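Local coordinates for penicillin-binding protein 2 (Pbp2) (Helicobacter pylori, PDB 5LP5) that probably cross-links peptidoglycan as a penicillin-binding transpeptidase of cell-shape maintenance, and associates with the rod shape-determining protein MreC, at residues P51-I56 with N196-K202; A169-D173 with Q184-K188; G190-Y195 with V398-N402; A253-M257 with P441-A446. The contacts are given in a common frame with arbitrary orientation. Numbering follows the deposited sequence.

In the fold
Contacts 1 and 2 lie in the dimerisation-domain region, in the N-terminal part of the chain. Contact 4 lies in the transpeptidase domain. Contact 3 joins the two. Contact 2 is nested inside the loop closed by contact 1; their centres are about 14 Å apart, and Asn196 OD1 lies 2.8 Å from Gly187 N. Contacts 1 and 3 meet in a salt bridge, Arg53 NH2 to Glu192 OE1 at 2.4 Å. Contact 3 reaches contact 4, about 17 Å away between centres, through Val398 CG1 and Leu442 CD1 at 3.7 Å. Ser311 and Lys314 of an SxxK motif and Lys513 of a KTG motif probably mark the active site; Lys513 is on strand 511-517, in the sheet of contact 4.

Contact 1: residues P51-I56 with N196-K202; sequences PTRGNI and NKLLQGK
This is a loop-on-helix contact in the dimerisation-domain region. The extended loop 51-56, with phi -61 to -106° and psi 126 to 153°, crosses the C-terminal end of the short helix 196-200. CA atoms pair as Pro51 with Gly201 (6.6 Å), Arg53 with Gln200 (4.9 Å) and Gly54 with Leu199 (4.5 Å). Pro51 CG packs 3.4 Å from Lys202 O, beside Gly201, which leaves the helix with positive phi (77°). Thr52 points its CB away; its OG1 is hydrogen-bonded to Asp149. It also packs on Tyr220 of the MreC chain. Arg53 is extended, ttt, so NH1 donates to Asn196 OD1 at 2.9 Å while NH2 pairs with Glu192. One face of its guanidinium lies over Leu199 CB. Gly54 N donates to Leu199 O at 2.7 Å, nearly straight (171°). A side chain on Gly54 would crowd that oxygen. Asn55 points its CB away, and its OD1 is hydrogen-bonded to Thr66 OG1. Ile56, in the mt rotamer, closes the contact with CG1 3.9 Å from Leu199 CD2.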
loop_
_atom_site.group_PDB
_atom_site.type_symbol
_atom_site.label_atom_id
_atom_site.label_comp_id
_atom_site.label_asym_id
_atom_site.label_seq_id
_atom_site.Cartn_x
_atom_site.Cartn_y
_atom_site.Cartn_z
ATOM N N PRO A 51 -8.145 -1.138 -7.923
ATOM C CA PRO A 51 -6.746 -1.555 -7.832
ATOM C C PRO A 51 -5.949 -0.766 -6.831
ATOM O O PRO A 51 -6.284 0.361 -6.555
ATOM C CB PRO A 51 -6.212 -1.321 -9.246
ATOM C CG PRO A 51 -7.065 -0.218 -9.790
ATOM C CD PRO A 51 -8.416 -0.362 -9.145
ATOM N N THR A 52 -4.907 -1.380 -6.287
ATOM C CA THR A 52 -4.071 -0.764 -5.257
ATOM C C THR A 52 -3.222 0.295 -5.926
ATOM O O THR A 52 -2.738 0.087 -7.037
ATOM C CB THR A 52 -3.184 -1.832 -4.542
ATOM O OG1 THR A 52 -2.635 -1.295 -3.328
ATOM C CG2 THR A 52 -2.048 -2.332 -5.445
ATOM N N ARG A 53 -3.059 1.440 -5.275
ATOM C CA ARG A 53 -2.313 2.547 -5.901
ATOM C C ARG A 53 -0.885 2.163 -6.183
ATOM O O ARG A 53 -0.223 1.595 -5.325
ATOM C CB ARG A 53 -2.340 3.820 -5.062
ATOM C CG ARG A 53 -1.666 4.996 -5.749
ATOM C CD ARG A 53 -1.805 6.286 -4.943
ATOM N NE ARG A 53 -1.031 7.368 -5.553
ATOM C CZ ARG A 53 -1.528 8.301 -6.362
ATOM N NH1 ARG A 53 -2.827 8.337 -6.651
ATOM N NH2 ARG A 53 -0.714 9.214 -6.865
ATOM N N GLY A 54 -0.426 2.485 -7.392
ATOM C CA GLY A 54 0.879 2.028 -7.903
ATOM C C GLY A 54 2.090 2.479 -7.099
ATOM O O GLY A 54 2.091 3.554 -6.499
ATOM N N ASN A 55 3.129 1.647 -7.099
ATOM C CA ASN A 55 4.371 1.961 -6.394
ATOM C C ASN A 55 5.216 2.933 -7.191
ATOM O O ASN A 55 5.216 2.898 -8.427
ATOM C CB ASN A 55 5.213 0.710 -6.172
ATOM C CG ASN A 55 4.641 -0.214 -5.126
ATOM O OD1 ASN A 55 3.845 0.182 -4.281
ATOM N ND2 ASN A 55 5.058 -1.472 -5.180
ATOM N N ILE A 56 5.955 3.776 -6.477
ATOM C CA ILE A 56 6.938 4.647 -7.111
ATOM C C ILE A 56 8.349 4.138 -6.821
ATOM O O ILE A 56 8.741 3.952 -5.657
ATOM C CB ILE A 56 6.791 6.135 -6.685
ATOM C CG1 ILE A 56 5.430 6.661 -7.112
ATOM C CG2 ILE A 56 7.867 7.005 -7.335
ATOM C CD1 ILE A 56 5.099 8.049 -6.599
ATOM N N ASN A 196 -1.085 11.049 -11.427
ATOM C CA ASN A 196 -2.177 10.480 -10.625
ATOM C C ASN A 196 -2.944 9.417 -11.382
ATOM O O ASN A 196 -3.150 8.315 -10.880
ATOM C CB ASN A 196 -3.166 11.532 -10.198
ATOM C CG ASN A 196 -4.084 11.033 -9.101
ATOM O OD1 ASN A 196 -3.641 10.834 -7.980
ATOM N ND2 ASN A 196 -5.362 10.829 -9.410
ATOM N N LYS A 197 -3.373 9.762 -12.593
ATOM C CA LYS A 197 -4.120 8.837 -13.428
ATOM C C LYS A 197 -3.416 7.507 -13.587
ATOM O O LYS A 197 -4.039 6.462 -13.428
ATOM C CB LYS A 197 -4.361 9.440 -14.803
ATOM C CG LYS A 197 -5.384 10.546 -14.788
ATOM C CD LYS A 197 -5.979 10.754 -16.169
ATOM C CE LYS A 197 -6.866 11.993 -16.205
ATOM N NZ LYS A 197 -6.086 13.240 -15.942
ATOM N N LEU A 198 -2.128 7.554 -13.904
ATOM C CA LEU A 198 -1.321 6.335 -14.015
ATOM C C LEU A 198 -1.315 5.549 -12.709
ATOM O O LEU A 198 -1.706 4.395 -12.672
ATOM C CB LEU A 198 0.115 6.681 -14.427
ATOM C CG LEU A 198 1.123 5.534 -14.483
ATOM C CD1 LEU A 198 0.745 4.600 -15.605
ATOM C CD2 LEU A 198 2.552 6.006 -14.690
ATOM N N LEU A 199 -0.872 6.204 -11.643
ATOM C CA LEU A 199 -0.649 5.546 -10.345
ATOM C C LEU A 199 -1.923 4.930 -9.768
ATOM O O LEU A 199 -1.897 3.857 -9.142
ATOM C CB LEU A 199 -0.046 6.545 -9.352
ATOM C CG LEU A 199 1.409 6.903 -9.677
ATOM C CD1 LEU A 199 1.839 8.191 -8.976
ATOM C CD2 LEU A 199 2.330 5.742 -9.303
ATOM N N GLN A 200 -3.031 5.619 -10.003
ATOM C CA GLN A 200 -4.320 5.201 -9.486
ATOM C C GLN A 200 -4.855 3.999 -10.240
ATOM O O GLN A 200 -5.478 3.120 -9.662
ATOM C CB GLN A 200 -5.324 6.345 -9.600
ATOM C CG GLN A 200 -6.628 6.055 -8.893
ATOM C CD GLN A 200 -7.276 7.309 -8.378
ATOM O OE1 GLN A 200 -7.755 8.137 -9.157
ATOM N NE2 GLN A 200 -7.272 7.472 -7.053
ATOM N N GLY A 201 -4.633 3.975 -11.541
ATOM C CA GLY A 201 -5.168 2.905 -12.370
ATOM C C GLY A 201 -6.647 3.043 -12.671
ATOM O O GLY A 201 -7.260 4.042 -12.328
ATOM N N LYS A 202 -7.215 2.031 -13.320
ATOM C CA LYS A 202 -8.621 2.042 -13.750
ATOM C C LYS A 202 -9.406 1.032 -12.916
ATOM O O LYS A 202 -8.915 -0.071 -12.659
ATOM C CB LYS A 202 -8.759 1.679 -15.231
ATOM C CG LYS A 202 -7.870 2.481 -16.164
ATOM C CD LYS A 202 -7.484 1.684 -17.408
ATOM C CE LYS A 202 -8.638 1.599 -18.394
ATOM N NZ LYS A 202 -8.946 2.929 -18.994
#

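Contact 2: residues A169-D173 with Q184-K188; sequences ASLQD and QIVGK
Val186 CG2 overlaps Ala169, 3.5 Å from its CA and 4.0 Å from its CB. This small apolar patch joins the start of helix 171-176 to strand 185-187 in the dimerisation-domain region. That strand pairs antiparallel with 166-168, and helix 171-176 lies in the connection between them. The nearest CA pair is Ala169 with Gln184, at 5.0 Å. Gln184 has left-handed backbone angles (57/32°), and its CG lies 4.1 Å from Ala169 CB. The chain then becomes extended from Ile185 to Gly187, and Val186 points toward the helix start with chi1 m. Ser170, chi1 p, is the N-cap: its OG accepts from Asp173 N at 2.8 Å. Asp173, chi1 m, points its CB toward the strand. Asp173 OD2 lies 3.7 Å from Val186 CG2 and 3.0 Å from Lys188 NZ, the latter in a salt bridge. Lys188 reaches there with an mmtt side chain; Lys188 NZ ends 4.1 Å from Ser170 CB. The same ammonium also donates to Val168 O, and Asp173 O accepts from Asn180. The lysine thus ties the first turn of the helix to the end of the preceding strand: one charge serves a carboxylate and a backbone carbonyl beside an apolar patch.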
loop_
_atom_site.group_PDB
_atom_site.type_symbol
_atom_site.label_atom_id
_atom_site.label_comp_id
_atom_site.label_asym_id
_atom_site.label_seq_id
_atom_site.Cartn_x
_atom_site.Cartn_y
_atom_site.Cartn_z
ATOM N N ALA A 169 -9.599 12.921 -1.278
ATOM C CA ALA A 169 -10.236 13.603 -2.398
ATOM C C ALA A 169 -11.029 14.794 -1.890
ATOM O O ALA A 169 -11.932 14.625 -1.079
ATOM C CB ALA A 169 -11.162 12.649 -3.150
ATOM N N SER A 170 -10.671 15.992 -2.340
ATOM C CA SER A 170 -11.476 17.171 -2.069
ATOM C C SER A 170 -12.737 17.081 -2.924
ATOM O O SER A 170 -12.749 16.406 -3.961
ATOM C CB SER A 170 -10.705 18.444 -2.410
ATOM O OG SER A 170 -10.728 18.686 -3.806
ATOM N N LEU A 171 -13.795 17.764 -2.501
ATOM C CA LEU A 171 -15.054 17.751 -3.257
ATOM C C LEU A 171 -14.828 18.322 -4.662
ATOM O O LEU A 171 -15.553 17.980 -5.595
ATOM C CB LEU A 171 -16.172 18.491 -2.502
ATOM C CG LEU A 171 -16.879 17.689 -1.387
ATOM C CD1 LEU A 171 -15.949 17.208 -0.273
ATOM C CD2 LEU A 171 -17.998 18.521 -0.783
ATOM N N GLN A 172 -13.803 19.163 -4.809
ATOM C CA GLN A 172 -13.400 19.687 -6.122
ATOM C C GLN A 172 -12.586 18.694 -6.933
ATOM O O GLN A 172 -12.636 18.723 -8.161
ATOM C CB GLN A 172 -12.605 20.990 -5.982
ATOM C CG GLN A 172 -12.531 21.792 -7.277
ATOM C CD GLN A 172 -12.690 23.292 -7.045
ATOM O OE1 GLN A 172 -11.982 23.890 -6.231
ATOM N NE2 GLN A 172 -13.633 23.899 -7.757
ATOM N N ASP A 173 -11.816 17.846 -6.250
ATOM C CA ASP A 173 -11.087 16.737 -6.898
ATOM C C ASP A 173 -12.031 15.706 -7.562
ATOM O O ASP A 173 -11.758 15.235 -8.669
ATOM C CB ASP A 173 -10.160 16.023 -5.887
ATOM C CG ASP A 173 -8.751 16.624 -5.828
ATOM O OD1 ASP A 173 -8.236 17.045 -6.882
ATOM O OD2 ASP A 173 -8.137 16.637 -4.734
ATOM N N GLN A 184 -10.990 7.451 -3.149
ATOM C CA GLN A 184 -10.867 8.633 -2.279
ATOM C C GLN A 184 -9.410 8.902 -1.867
ATOM O O GLN A 184 -9.139 9.418 -0.777
ATOM C CB GLN A 184 -11.808 8.552 -1.062
ATOM C CG GLN A 184 -12.949 9.588 -1.076
ATOM C CD GLN A 184 -14.207 9.096 -1.773
ATOM O OE1 GLN A 184 -14.821 8.128 -1.342
ATOM N NE2 GLN A 184 -14.612 9.779 -2.837
ATOM N N ILE A 185 -8.489 8.568 -2.771
ATOM C CA ILE A 185 -7.060 8.805 -2.594
ATOM C C ILE A 185 -6.523 9.421 -3.880
ATOM O O ILE A 185 -6.499 8.782 -4.938
ATOM C CB ILE A 185 -6.295 7.491 -2.295
ATOM C CG1 ILE A 185 -6.765 6.875 -0.976
ATOM C CG2 ILE A 185 -4.788 7.717 -2.236
ATOM C CD1 ILE A 185 -6.584 7.775 0.228
ATOM N N VAL A 186 -6.067 10.665 -3.780
ATOM C CA VAL A 186 -5.556 11.410 -4.939
ATOM C C VAL A 186 -4.247 12.148 -4.635
ATOM O O VAL A 186 -3.970 12.523 -3.490
ATOM C CB VAL A 186 -6.600 12.413 -5.480
ATOM C CG1 VAL A 186 -7.588 11.702 -6.381
ATOM C CG2 VAL A 186 -7.321 13.101 -4.338
ATOM N N GLY A 187 -3.437 12.330 -5.672
ATOM C CA GLY A 187 -2.163 12.995 -5.510
ATOM C C GLY A 187 -2.445 14.459 -5.320
ATOM O O GLY A 187 -3.300 15.009 -6.006
ATOM N N LYS A 188 -1.740 15.079 -4.380
ATOM C CA LYS A 188 -1.888 16.509 -4.107
ATOM C C LYS A 188 -0.740 17.298 -4.704
ATOM O O LYS A 188 -0.978 18.277 -5.381
ATOM C CB LYS A 188 -1.984 16.791 -2.603
ATOM C CG LYS A 188 -3.160 16.122 -1.920
ATOM C CD LYS A 188 -4.488 16.631 -2.453
ATOM C CE LYS A 188 -5.669 16.040 -1.678
ATOM N NZ LYS A 188 -6.990 16.690 -1.953
#

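Contact 3: residues G190-Y195 with V398-N402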
loop_
_atom_site.group_PDB
_atom_site.type_symbol
_atom_site.label_atom_id
_atom_site.label_comp_id
_atom_site.label_asym_id
_atom_site.label_seq_id
_atom_site.Cartn_x
_atom_site.Cartn_y
_atom_site.Cartn_z
ATOM N N GLY A 190 3.431 17.327 -6.555
ATOM C CA GLY A 190 4.492 16.628 -7.267
ATOM C C GLY A 190 4.063 15.440 -8.105
ATOM O O GLY A 190 2.987 15.450 -8.719
ATOM N N ILE A 191 4.916 14.417 -8.127
ATOM C CA ILE A 191 4.718 13.232 -8.970
ATOM C C ILE A 191 3.412 12.504 -8.659
ATOM O O ILE A 191 2.740 12.028 -9.573
ATOM C CB ILE A 191 5.924 12.269 -8.847
ATOM C CG1 ILE A 191 7.132 12.866 -9.559
ATOM C CG2 ILE A 191 5.634 10.891 -9.422
ATOM C CD1 ILE A 191 7.064 12.858 -11.063
ATOM N N GLU A 192 3.052 12.414 -7.384
ATOM C CA GLU A 192 1.795 11.771 -7.017
ATOM C C GLU A 192 0.647 12.456 -7.731
ATOM O O GLU A 192 -0.340 11.825 -8.087
ATOM C CB GLU A 192 1.556 11.868 -5.525
ATOM C CG GLU A 192 2.461 10.996 -4.681
ATOM C CD GLU A 192 1.993 9.547 -4.577
ATOM O OE1 GLU A 192 1.274 9.090 -5.501
ATOM O OE2 GLU A 192 2.355 8.858 -3.573
ATOM N N LYS A 193 0.768 13.769 -7.904
ATOM C CA LYS A 193 -0.239 14.528 -8.604
ATOM C C LYS A 193 -0.039 14.448 -10.115
ATOM O O LYS A 193 -0.963 14.143 -10.841
ATOM C CB LYS A 193 -0.226 15.978 -8.164
ATOM C CG LYS A 193 -1.485 16.683 -8.601
ATOM C CD LYS A 193 -1.416 18.174 -8.513
ATOM C CE LYS A 193 -2.513 18.747 -9.392
ATOM N NZ LYS A 193 -2.684 20.193 -9.149
ATOM N N GLU A 194 1.172 14.711 -10.589
ATOM C CA GLU A 194 1.417 14.751 -12.026
ATOM C C GLU A 194 1.008 13.418 -12.676
ATOM O O GLU A 194 0.392 13.403 -13.739
ATOM C CB GLU A 194 2.883 15.102 -12.318
ATOM C CG GLU A 194 3.248 15.245 -13.801
ATOM C CD GLU A 194 2.897 16.574 -14.424
ATOM O OE1 GLU A 194 2.544 17.518 -13.702
ATOM O OE2 GLU A 194 3.009 16.685 -15.653
ATOM N N TYR A 195 1.309 12.307 -12.019
ATOM C CA TYR A 195 1.042 11.001 -12.603
ATOM C C TYR A 195 -0.081 10.280 -11.874
ATOM O O TYR A 195 -0.061 9.047 -11.752
ATOM C CB TYR A 195 2.337 10.165 -12.654
ATOM C CG TYR A 195 3.318 10.649 -13.718
ATOM C CD1 TYR A 195 4.418 11.429 -13.379
ATOM C CD2 TYR A 195 3.119 10.341 -15.069
ATOM C CE1 TYR A 195 5.291 11.878 -14.351
ATOM C CE2 TYR A 195 3.993 10.780 -16.031
ATOM C CZ TYR A 195 5.073 11.551 -15.670
ATOM O OH TYR A 195 5.958 11.998 -16.630
ATOM N N VAL A 398 9.499 20.272 -17.201
ATOM C CA VAL A 398 9.715 19.207 -16.253
ATOM C C VAL A 398 8.369 18.570 -15.962
ATOM O O VAL A 398 7.344 19.237 -16.050
ATOM C CB VAL A 398 10.424 19.740 -14.985
ATOM C CG1 VAL A 398 9.483 20.573 -14.142
ATOM C CG2 VAL A 398 11.014 18.606 -14.163
ATOM N N ASP A 399 8.370 17.270 -15.673
ATOM C CA ASP A 399 7.134 16.545 -15.393
ATOM C C ASP A 399 6.689 16.662 -13.913
ATOM O O ASP A 399 6.570 15.668 -13.176
ATOM C CB ASP A 399 7.221 15.083 -15.882
ATOM C CG ASP A 399 8.349 14.288 -15.239
ATOM O OD1 ASP A 399 9.323 14.871 -14.737
ATOM O OD2 ASP A 399 8.252 13.054 -15.237
ATOM N N LEU A 400 6.462 17.909 -13.503
ATOM C CA LEU A 400 5.813 18.243 -12.242
ATOM C C LEU A 400 4.735 19.254 -12.560
ATOM O O LEU A 400 4.702 19.800 -13.662
ATOM C CB LEU A 400 6.807 18.856 -11.255
ATOM C CG LEU A 400 7.879 17.955 -10.661
ATOM C CD1 LEU A 400 8.748 18.760 -9.695
ATOM C CD2 LEU A 400 7.205 16.792 -9.958
ATOM N N PRO A 401 3.836 19.516 -11.597
ATOM C CA PRO A 401 2.882 20.605 -11.807
ATOM C C PRO A 401 3.489 22.006 -11.594
ATOM O O PRO A 401 4.404 22.192 -10.776
ATOM C CB PRO A 401 1.795 20.323 -10.763
ATOM C CG PRO A 401 2.136 19.012 -10.119
ATOM C CD PRO A 401 3.595 18.812 -10.329
ATOM N N ASN A 402 2.963 22.962 -12.349
ATOM C CA ASN A 402 3.251 24.387 -12.176
ATOM C C ASN A 402 4.722 24.736 -12.187
ATOM O O ASN A 402 5.190 25.318 -11.233
ATOM C CB ASN A 402 2.660 24.903 -10.855
ATOM C CG ASN A 402 1.167 25.129 -10.922
ATOM O OD1 ASN A 402 0.362 24.193 -10.804
ATOM N ND2 ASN A 402 0.780 26.396 -11.074
#
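An interdomain interface is formed here: helix 190-194 of the dimerisation-domain region meets the loop 398-402 of the transpeptidase domain. Gly190 has positive phi (55°), and its CA lies 3.8 Å from Leu400 CD2. Leu400 CD2 also packs against Ile191 CG1 at 3.9 Å. Ile191 CD1 is 3.6 Å from Asp399 O. Asp399 is the centre of an inverse gamma turn, which bends the loop. Pro401 lies against the helix, with CD 3.8 Å from Gly190 O and CG 4.0 Å from Lys193 CD. Glu194 folds along the loop backbone (chi2 p): its CG is 3.4 Å from Asp399 O, and its OE1 is 3.0 Å from Leu400 C. Neither Pro401 N nor Leu400 O can give OE1 a proton, so no hydrogen bond forms there. Asp399 is also held within its own domain, by Phe461 N and Ala462 N. One hydrogen bond joins the two segments: Tyr195 OH donates to Asp399 OD2 at 2.9 Å, near the plane of the ring.

Contact 4: residues A253-M257 with P441-A446; sequences AILVM and PLQVLA
Helix 441-453 packs on the central antiparallel sheet of the transpeptidase domain, as expected for the penicillin-binding, serine beta-lactamase-like fold. Strand 253-257 and helix segment 441-446 run in roughly the same direction. Their axes cross at -31° and approach to 9.2 Å. CA atoms pair as Ala253 with Pro441 (7.2 Å) and Leu255 with Leu445 (7.3 Å). The strand alternates: Ala253, Leu255 and Met257 point toward the helix, whereas Ile254 and Val256 point away.

Leu255 is the main bump. In the mt rotamer, its CD1 enters a hollow formed by Pro441, Leu442 and Leu445. Leu255 CD1 lies 3.5 Å from Pro441 O, 4.1 Å from Pro441 CB, 4.0 Å from Leu442 CD2 and 3.8 Å from Leu445 CD2. Leu445, in the tp rotamer, is the answering bump from the helix. Leu445 CD2 fits between Leu255 and Met257, 3.8 Å from Met257 CB. The small Ala253 meets the proline ring, CB to Pro441 CG at 4.3 Å. Met257, ttp, reaches across to the helix and brings CE to 4.2 Å from Ala446 CA. Leu445 also touches Ala557 and Thr559 of the neighbouring strand 556-562, and Leu442 reaches Val398.

All the touching residues are buried, and the side chains that meet are apolar. The helix is therefore held to this strand by shape and by exclusion of water, not by polar pairing.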
loop_
_atom_site.group_PDB
_atom_site.type_symbol
_atom_site.label_atom_id
_atom_site.label_comp_id
_atom_site.label_asym_id
_atom_site.label_seq_id
_atom_site.Cartn_x
_atom_site.Cartn_y
_atom_site.Cartn_z
ATOM N N ALA A 253 18.910 24.483 -3.307
ATOM C CA ALA A 253 18.484 23.432 -4.219
ATOM C C ALA A 253 19.647 22.875 -5.023
ATOM O O ALA A 253 20.598 23.604 -5.332
ATOM C CB ALA A 253 17.426 23.954 -5.162
ATOM N N ILE A 254 19.546 21.590 -5.367
ATOM C CA ILE A 254 20.596 20.909 -6.122
ATOM C C ILE A 254 20.070 19.899 -7.154
ATOM O O ILE A 254 19.103 19.191 -6.908
ATOM C CB ILE A 254 21.604 20.228 -5.189
ATOM C CG1 ILE A 254 22.709 19.574 -6.007
ATOM C CG2 ILE A 254 20.917 19.209 -4.292
ATOM C CD1 ILE A 254 23.919 19.256 -5.168
ATOM N N LEU A 255 20.731 19.851 -8.307
ATOM C CA LEU A 255 20.228 19.117 -9.458
ATOM C C LEU A 255 21.346 18.442 -10.184
ATOM O O LEU A 255 22.347 19.060 -10.483
ATOM C CB LEU A 255 19.564 20.071 -10.447
ATOM C CG LEU A 255 18.205 20.655 -10.076
ATOM C CD1 LEU A 255 17.880 21.826 -10.990
ATOM C CD2 LEU A 255 17.143 19.570 -10.180
ATOM N N VAL A 256 21.161 17.162 -10.466
ATOM C CA VAL A 256 22.065 16.424 -11.334
ATOM C C VAL A 256 21.251 15.938 -12.513
ATOM O O VAL A 256 20.129 15.464 -12.320
ATOM C CB VAL A 256 22.693 15.212 -10.622
ATOM C CG1 VAL A 256 23.511 14.394 -11.598
ATOM C CG2 VAL A 256 23.559 15.666 -9.465
ATOM N N MET A 257 21.810 16.045 -13.716
ATOM C CA MET A 257 21.065 15.657 -14.903
ATOM C C MET A 257 21.896 15.027 -16.000
ATOM O O MET A 257 22.897 15.564 -16.427
ATOM C CB MET A 257 20.350 16.859 -15.483
ATOM C CG MET A 257 19.518 16.516 -16.713
ATOM S SD MET A 257 18.659 17.911 -17.462
ATOM C CE MET A 257 20.012 18.891 -18.098
ATOM N N PRO A 441 16.417 27.229 -10.687
ATOM C CA PRO A 441 17.508 26.263 -10.785
ATOM C C PRO A 441 17.365 25.280 -11.932
ATOM O O PRO A 441 18.369 24.889 -12.511
ATOM C CB PRO A 441 17.455 25.548 -9.445
ATOM C CG PRO A 441 17.000 26.602 -8.505
ATOM C CD PRO A 441 16.046 27.466 -9.282
ATOM N N LEU A 442 16.136 24.915 -12.283
ATOM C CA LEU A 442 15.919 24.092 -13.476
ATOM C C LEU A 442 16.410 24.784 -14.764
ATOM O O LEU A 442 17.094 24.171 -15.584
ATOM C CB LEU A 442 14.455 23.668 -13.595
ATOM C CG LEU A 442 14.066 22.386 -12.828
ATOM C CD1 LEU A 442 12.549 22.171 -12.846
ATOM C CD2 LEU A 442 14.733 21.138 -13.374
ATOM N N GLN A 443 16.070 26.054 -14.929
ATOM C CA GLN A 443 16.472 26.812 -16.120
ATOM C C GLN A 443 17.983 26.835 -16.284
ATOM O O GLN A 443 18.503 26.597 -17.396
ATOM C CB GLN A 443 15.892 28.244 -16.087
ATOM C CG GLN A 443 14.410 28.268 -16.478
ATOM C CD GLN A 443 13.732 29.614 -16.337
ATOM O OE1 GLN A 443 14.045 30.400 -15.444
ATOM N NE2 GLN A 443 12.784 29.879 -17.228
ATOM N N VAL A 444 18.683 27.086 -15.173
ATOM C CA VAL A 444 20.157 27.162 -15.174
ATOM C C VAL A 444 20.767 25.818 -15.579
ATOM O O VAL A 444 21.717 25.769 -16.366
ATOM C CB VAL A 444 20.687 27.573 -13.791
ATOM C CG1 VAL A 444 22.206 27.580 -13.770
ATOM C CG2 VAL A 444 20.149 28.942 -13.399
ATOM N N LEU A 445 20.199 24.736 -15.037
ATOM C CA LEU A 445 20.609 23.361 -15.339
ATOM C C LEU A 445 20.446 22.999 -16.811
ATOM O O LEU A 445 21.387 22.448 -17.423
ATOM C CB LEU A 445 19.800 22.376 -14.486
ATOM C CG LEU A 445 19.988 20.881 -14.770
ATOM C CD1 LEU A 445 21.270 20.335 -14.170
ATOM C CD2 LEU A 445 18.803 20.101 -14.247
ATOM N N ALA A 446 19.261 23.257 -17.371
ATOM C CA ALA A 446 19.016 22.946 -18.775
ATOM C C ALA A 446 19.990 23.741 -19.649
ATOM O O ALA A 446 20.590 23.221 -20.608
ATOM C CB ALA A 446 17.583 23.269 -19.149
#